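Local coordinates for proteasome assembly chaperone family protein (Pyrococcus furiosus DSM 3638, PDB 3WZ2) that is an archaeal homolog of proteasome-assembly chaperones and probably assists proteasome assembly, at residues A117-W131 against S174-P186. Numbering follows the deposited sequence.
Sequences AGMGIGFFKDTFEVW and SYVLLGETFGDRP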
loop_
_atom_site.group_PDB
_atom_site.type_symbol
_atom_site.label_atom_id
_atom_site.label_comp_id
_atom_site.label_asym_id
_atom_site.label_seq_id
_atom_site.Cartn_x
_atom_site.Cartn_y
_atom_site.Cartn_z
ATOM N N ALA B 117 -1.237 25.304 19.838
ATOM C CA ALA B 117 -1.044 25.275 18.387
ATOM C C ALA B 117 -0.561 26.625 17.894
ATOM O O ALA B 117 -0.589 27.621 18.637
ATOM C CB ALA B 117 -2.344 24.909 17.696
ATOM N N GLY B 118 -0.217 26.662 16.607
ATOM C CA GLY B 118 0.123 27.886 15.909
ATOM C C GLY B 118 -0.913 28.255 14.866
ATOM O O GLY B 118 -1.695 27.437 14.478
ATOM N N MET B 119 -0.974 29.521 14.486
ATOM C CA MET B 119 -1.877 29.966 13.423
ATOM C C MET B 119 -1.064 30.823 12.484
ATOM O O MET B 119 -0.560 31.891 12.881
ATOM C CB MET B 119 -3.008 30.798 13.998
ATOM C CG MET B 119 -4.016 31.347 13.007
ATOM S SD MET B 119 -5.020 32.646 13.799
ATOM C CE MET B 119 -6.003 33.233 12.416
ATOM N N GLY B 120 -0.885 30.305 11.273
ATOM C CA GLY B 120 -0.034 30.914 10.296
ATOM C C GLY B 120 -0.744 32.129 9.752
ATOM O O GLY B 120 -1.848 32.029 9.255
ATOM N N ILE B 121 -0.114 33.289 9.891
ATOM C CA ILE B 121 -0.701 34.564 9.437
ATOM C C ILE B 121 -0.290 34.872 8.006
ATOM O O ILE B 121 -1.040 35.527 7.271
ATOM C CB ILE B 121 -0.214 35.702 10.371
ATOM C CG1 ILE B 121 -0.781 35.494 11.748
ATOM C CG2 ILE B 121 -0.621 37.074 9.903
ATOM C CD1 ILE B 121 -2.276 35.292 11.726
ATOM N N GLY B 122 0.908 34.440 7.629
ATOM C CA GLY B 122 1.422 34.666 6.282
ATOM C C GLY B 122 2.182 35.985 6.100
ATOM O O GLY B 122 2.637 36.276 5.005
ATOM N N PHE B 123 2.334 36.762 7.171
ATOM C CA PHE B 123 3.166 37.959 7.152
ATOM C C PHE B 123 3.599 38.326 8.578
ATOM O O PHE B 123 3.120 37.753 9.568
ATOM C CB PHE B 123 2.429 39.157 6.501
ATOM C CG PHE B 123 1.087 39.478 7.131
ATOM C CD1 PHE B 123 1.000 40.301 8.250
ATOM C CD2 PHE B 123 -0.084 38.951 6.604
ATOM C CE1 PHE B 123 -0.229 40.579 8.838
ATOM C CE2 PHE B 123 -1.322 39.236 7.183
ATOM C CZ PHE B 123 -1.393 40.054 8.314
ATOM N N PHE B 124 4.522 39.272 8.669
ATOM C CA PHE B 124 5.046 39.749 9.944
ATOM C C PHE B 124 4.039 40.695 10.604
ATOM O O PHE B 124 3.440 41.509 9.941
ATOM C CB PHE B 124 6.404 40.440 9.729
ATOM C CG PHE B 124 6.995 41.032 10.980
ATOM C CD1 PHE B 124 7.882 40.337 11.758
ATOM C CD2 PHE B 124 6.630 42.297 11.382
ATOM C CE1 PHE B 124 8.427 40.901 12.900
ATOM C CE2 PHE B 124 7.163 42.864 12.529
ATOM C CZ PHE B 124 8.068 42.162 13.291
ATOM N N LYS B 125 3.894 40.599 11.924
ATOM C CA LYS B 125 3.253 41.634 12.745
ATOM C C LYS B 125 4.181 42.049 13.848
ATOM O O LYS B 125 4.957 41.245 14.350
ATOM C CB LYS B 125 1.962 41.098 13.357
ATOM C CG LYS B 125 0.937 40.617 12.310
ATOM C CD LYS B 125 -0.310 39.934 12.888
ATOM C CE LYS B 125 -1.063 40.795 13.877
ATOM N NZ LYS B 125 -2.309 40.121 14.326
ATOM N N ASP B 126 4.083 43.312 14.261
ATOM C CA ASP B 126 4.854 43.783 15.401
ATOM C C ASP B 126 4.427 43.110 16.676
ATOM O O ASP B 126 5.259 42.837 17.519
ATOM C CB ASP B 126 4.761 45.305 15.509
ATOM C CG ASP B 126 5.403 45.997 14.291
ATOM O OD1 ASP B 126 6.643 45.915 14.192
ATOM O OD2 ASP B 126 4.673 46.541 13.410
ATOM N N THR B 127 3.127 42.847 16.799
ATOM C CA THR B 127 2.582 42.116 17.935
ATOM C C THR B 127 1.689 40.998 17.388
ATOM O O THR B 127 0.545 41.208 16.960
ATOM C CB THR B 127 1.814 43.071 18.892
ATOM O OG1 THR B 127 2.672 44.170 19.244
ATOM C CG2 THR B 127 1.372 42.354 20.184
ATOM N N PHE B 128 2.232 39.802 17.432
ATOM C CA PHE B 128 1.468 38.584 17.233
ATOM C C PHE B 128 0.573 38.303 18.434
ATOM O O PHE B 128 1.033 38.323 19.576
ATOM C CB PHE B 128 2.438 37.406 17.012
ATOM C CG PHE B 128 3.074 37.389 15.651
ATOM C CD1 PHE B 128 2.316 37.091 14.514
ATOM C CD2 PHE B 128 4.428 37.667 15.493
ATOM C CE1 PHE B 128 2.911 37.044 13.243
ATOM C CE2 PHE B 128 5.017 37.646 14.234
ATOM C CZ PHE B 128 4.254 37.320 13.115
ATOM N N GLU B 129 -0.685 37.975 18.167
ATOM C CA GLU B 129 -1.657 37.730 19.222
ATOM C C GLU B 129 -1.848 36.191 19.488
ATOM O O GLU B 129 -1.235 35.334 18.839
ATOM C CB GLU B 129 -2.995 38.367 18.834
ATOM C CG GLU B 129 -2.989 39.889 18.605
ATOM C CD GLU B 129 -2.815 40.786 19.859
ATOM O OE1 GLU B 129 -2.430 40.324 20.960
ATOM O OE2 GLU B 129 -3.020 42.019 19.702
ATOM N N VAL B 130 -2.675 35.872 20.475
ATOM C CA VAL B 130 -3.088 34.492 20.778
ATOM C C VAL B 130 -4.609 34.384 20.755
ATOM O O VAL B 130 -5.296 35.171 21.372
ATOM C CB VAL B 130 -2.603 34.055 22.180
ATOM C CG1 VAL B 130 -3.049 32.614 22.509
ATOM C CG2 VAL B 130 -1.103 34.169 22.258
ATOM N N TRP B 131 -5.112 33.428 19.990
ATOM C CA TRP B 131 -6.542 33.172 19.927
ATOM C C TRP B 131 -6.873 31.918 20.694
ATOM O O TRP B 131 -6.016 31.130 21.016
ATOM C CB TRP B 131 -6.997 33.011 18.467
ATOM C CG TRP B 131 -6.791 34.198 17.593
ATOM C CD1 TRP B 131 -5.623 34.609 17.054
ATOM C CD2 TRP B 131 -7.795 35.103 17.099
ATOM N NE1 TRP B 131 -5.822 35.711 16.252
ATOM C CE2 TRP B 131 -7.147 36.033 16.259
ATOM C CE3 TRP B 131 -9.175 35.184 17.245
ATOM C CZ2 TRP B 131 -7.832 37.068 15.606
ATOM C CZ3 TRP B 131 -9.869 36.214 16.588
ATOM C CH2 TRP B 131 -9.197 37.147 15.791
ATOM N N SER B 174 -12.687 20.895 26.313
ATOM C CA SER B 174 -11.553 20.961 25.385
ATOM C C SER B 174 -11.329 22.402 24.912
ATOM O O SER B 174 -12.281 23.214 24.812
ATOM C CB SER B 174 -11.671 19.967 24.217
ATOM O OG SER B 174 -12.643 20.326 23.280
ATOM N N TYR B 175 -10.055 22.719 24.695
ATOM C CA TYR B 175 -9.624 24.021 24.260
ATOM C C TYR B 175 -8.443 23.898 23.314
ATOM O O TYR B 175 -7.650 22.965 23.430
ATOM C CB TYR B 175 -9.172 24.885 25.425
ATOM C CG TYR B 175 -9.999 24.809 26.697
ATOM C CD1 TYR B 175 -9.995 23.678 27.458
ATOM C CD2 TYR B 175 -10.773 25.896 27.155
ATOM C CE1 TYR B 175 -10.718 23.595 28.628
ATOM C CE2 TYR B 175 -11.502 25.822 28.349
ATOM C CZ TYR B 175 -11.443 24.670 29.078
ATOM O OH TYR B 175 -12.149 24.567 30.235
ATOM N N VAL B 176 -8.322 24.854 22.395
ATOM C CA VAL B 176 -7.066 25.107 21.710
ATOM C C VAL B 176 -6.649 26.582 21.916
ATOM O O VAL B 176 -7.453 27.480 21.765
ATOM C CB VAL B 176 -7.182 24.803 20.212
ATOM C CG1 VAL B 176 -5.826 24.894 19.521
ATOM C CG2 VAL B 176 -7.795 23.417 19.968
ATOM N N LEU B 177 -5.388 26.793 22.257
ATOM C CA LEU B 177 -4.779 28.119 22.238
ATOM C C LEU B 177 -3.911 28.220 20.994
ATOM O O LEU B 177 -3.088 27.321 20.754
ATOM C CB LEU B 177 -3.926 28.305 23.474
ATOM C CG LEU B 177 -4.644 28.150 24.812
ATOM C CD1 LEU B 177 -3.652 28.264 25.949
ATOM C CD2 LEU B 177 -5.701 29.217 24.941
ATOM N N LEU B 178 -4.140 29.268 20.189
ATOM C CA LEU B 178 -3.435 29.442 18.946
ATOM C C LEU B 178 -2.588 30.701 18.933
ATOM O O LEU B 178 -3.114 31.816 18.938
ATOM C CB LEU B 178 -4.415 29.509 17.795
ATOM C CG LEU B 178 -5.255 28.255 17.625
ATOM C CD1 LEU B 178 -6.679 28.535 18.025
ATOM C CD2 LEU B 178 -5.224 27.802 16.213
ATOM N N GLY B 179 -1.281 30.509 18.889
ATOM C CA GLY B 179 -0.354 31.625 18.741
ATOM C C GLY B 179 -0.222 31.979 17.296
ATOM O O GLY B 179 0.259 31.165 16.496
ATOM N N GLU B 180 -0.650 33.173 16.951
ATOM C CA GLU B 180 -0.305 33.760 15.655
ATOM C C GLU B 180 1.182 33.725 15.416
ATOM O O GLU B 180 2.008 33.936 16.327
ATOM C CB GLU B 180 -0.772 35.210 15.532
ATOM C CG GLU B 180 -2.273 35.383 15.504
ATOM C CD GLU B 180 -2.691 36.844 15.325
ATOM O OE1 GLU B 180 -1.838 37.729 15.587
ATOM O OE2 GLU B 180 -3.843 37.115 14.914
ATOM N N THR B 181 1.537 33.391 14.189
ATOM C CA THR B 181 2.946 33.240 13.803
ATOM C C THR B 181 3.045 33.438 12.288
ATOM O O THR B 181 2.021 33.450 11.570
ATOM C CB THR B 181 3.508 31.873 14.267
ATOM O OG1 THR B 181 4.927 31.807 14.021
ATOM C CG2 THR B 181 2.827 30.707 13.565
ATOM N N PHE B 182 4.261 33.580 11.795
ATOM C CA PHE B 182 4.504 33.787 10.361
ATOM C C PHE B 182 3.824 32.691 9.564
ATOM O O PHE B 182 3.048 32.943 8.646
ATOM C CB PHE B 182 6.000 33.756 10.064
ATOM C CG PHE B 182 6.808 34.721 10.888
ATOM C CD1 PHE B 182 7.347 34.350 12.128
ATOM C CD2 PHE B 182 7.047 36.006 10.417
ATOM C CE1 PHE B 182 8.106 35.245 12.885
ATOM C CE2 PHE B 182 7.797 36.899 11.167
ATOM C CZ PHE B 182 8.333 36.522 12.393
ATOM N N GLY B 183 4.144 31.457 9.910
ATOM C CA GLY B 183 3.604 30.302 9.193
ATOM C C GLY B 183 4.654 29.386 8.604
ATOM O O GLY B 183 4.341 28.298 8.147
ATOM N N ASP B 184 5.910 29.804 8.621
ATOM C CA ASP B 184 6.908 29.102 7.822
ATOM C C ASP B 184 8.274 29.131 8.445
ATOM O O ASP B 184 9.284 28.921 7.788
ATOM C CB ASP B 184 6.876 29.586 6.358
ATOM C CG ASP B 184 6.870 31.105 6.185
ATOM O OD1 ASP B 184 6.728 31.526 5.019
ATOM O OD2 ASP B 184 7.004 31.864 7.166
ATOM N N ARG B 185 8.290 29.277 9.762
ATOM C CA ARG B 185 9.521 29.122 10.510
ATOM C C ARG B 185 9.228 28.732 11.946
ATOM O O ARG B 185 8.165 29.046 12.467
ATOM C CB ARG B 185 10.386 30.412 10.428
ATOM C CG ARG B 185 9.873 31.634 11.204
ATOM C CD ARG B 185 10.288 33.035 10.659
ATOM N NE ARG B 185 11.163 33.038 9.470
ATOM C CZ ARG B 185 12.497 32.973 9.455
ATOM N NH1 ARG B 185 13.199 32.943 10.563
ATOM N NH2 ARG B 185 13.136 32.990 8.288
ATOM N N PRO B 186 10.197 28.101 12.618
ATOM C CA PRO B 186 10.040 27.937 14.053
ATOM C C PRO B 186 9.889 29.260 14.760
ATOM O O PRO B 186 10.625 30.217 14.466
ATOM C CB PRO B 186 11.339 27.245 14.504
ATOM C CG PRO B 186 12.040 26.839 13.248
ATOM C CD PRO B 186 11.569 27.787 12.180
HETATM O O HOH W 1 1.385 34.562 18.985
#
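Glu-180 reaches Lys-125 and Trp-131 with CG anti to its carbonyl carbon (chi1 -67°) and the chain extended beyond (chi2 -178°). This brings the carboxylate to Lys-125 and Glu-129 of the loop 121-129 and to Trp-131 just after it. Lys-125 bends at chi3 (56°), and its NZ forms a salt bridge with Glu-180 OE1 at 2.7 Å, on the syn side. The backbone N of Glu-129 donates to the same OE1 at 2.8 Å, from above the carboxylate plane. Trp-131 NE1 meets Glu-180 OE2 at 2.8 Å in a nearly straight bond that lies in the indole plane. Ile-121 CD1 packs on Glu-180 CG at 3.8 Å. Farther along, the edge of the Phe-128 ring points at the face of Phe-182, and Phe-124 adjoins the Phe-182 rim. Thr-181 CA sits over a face of Phe-128.

Strand 174-181 runs between strand 112-120, parallel to it, and strand 130-134, antiparallel. The loop therefore links both neighbours of this strand within the mixed sheet. Water 1 donates to the carbonyls Glu-129 O and Glu-180 O.

An alanine in place of Glu-180 would probably leave Lys-125 NZ, the Glu-129 N-H and Trp-131 NE1 without these acceptors and let the loop shift. One buried carboxylate thus takes three N-H donors, and the lysine probably offsets its charge, tying the loop to strand 174-181, which lies between the two strands the loop connects.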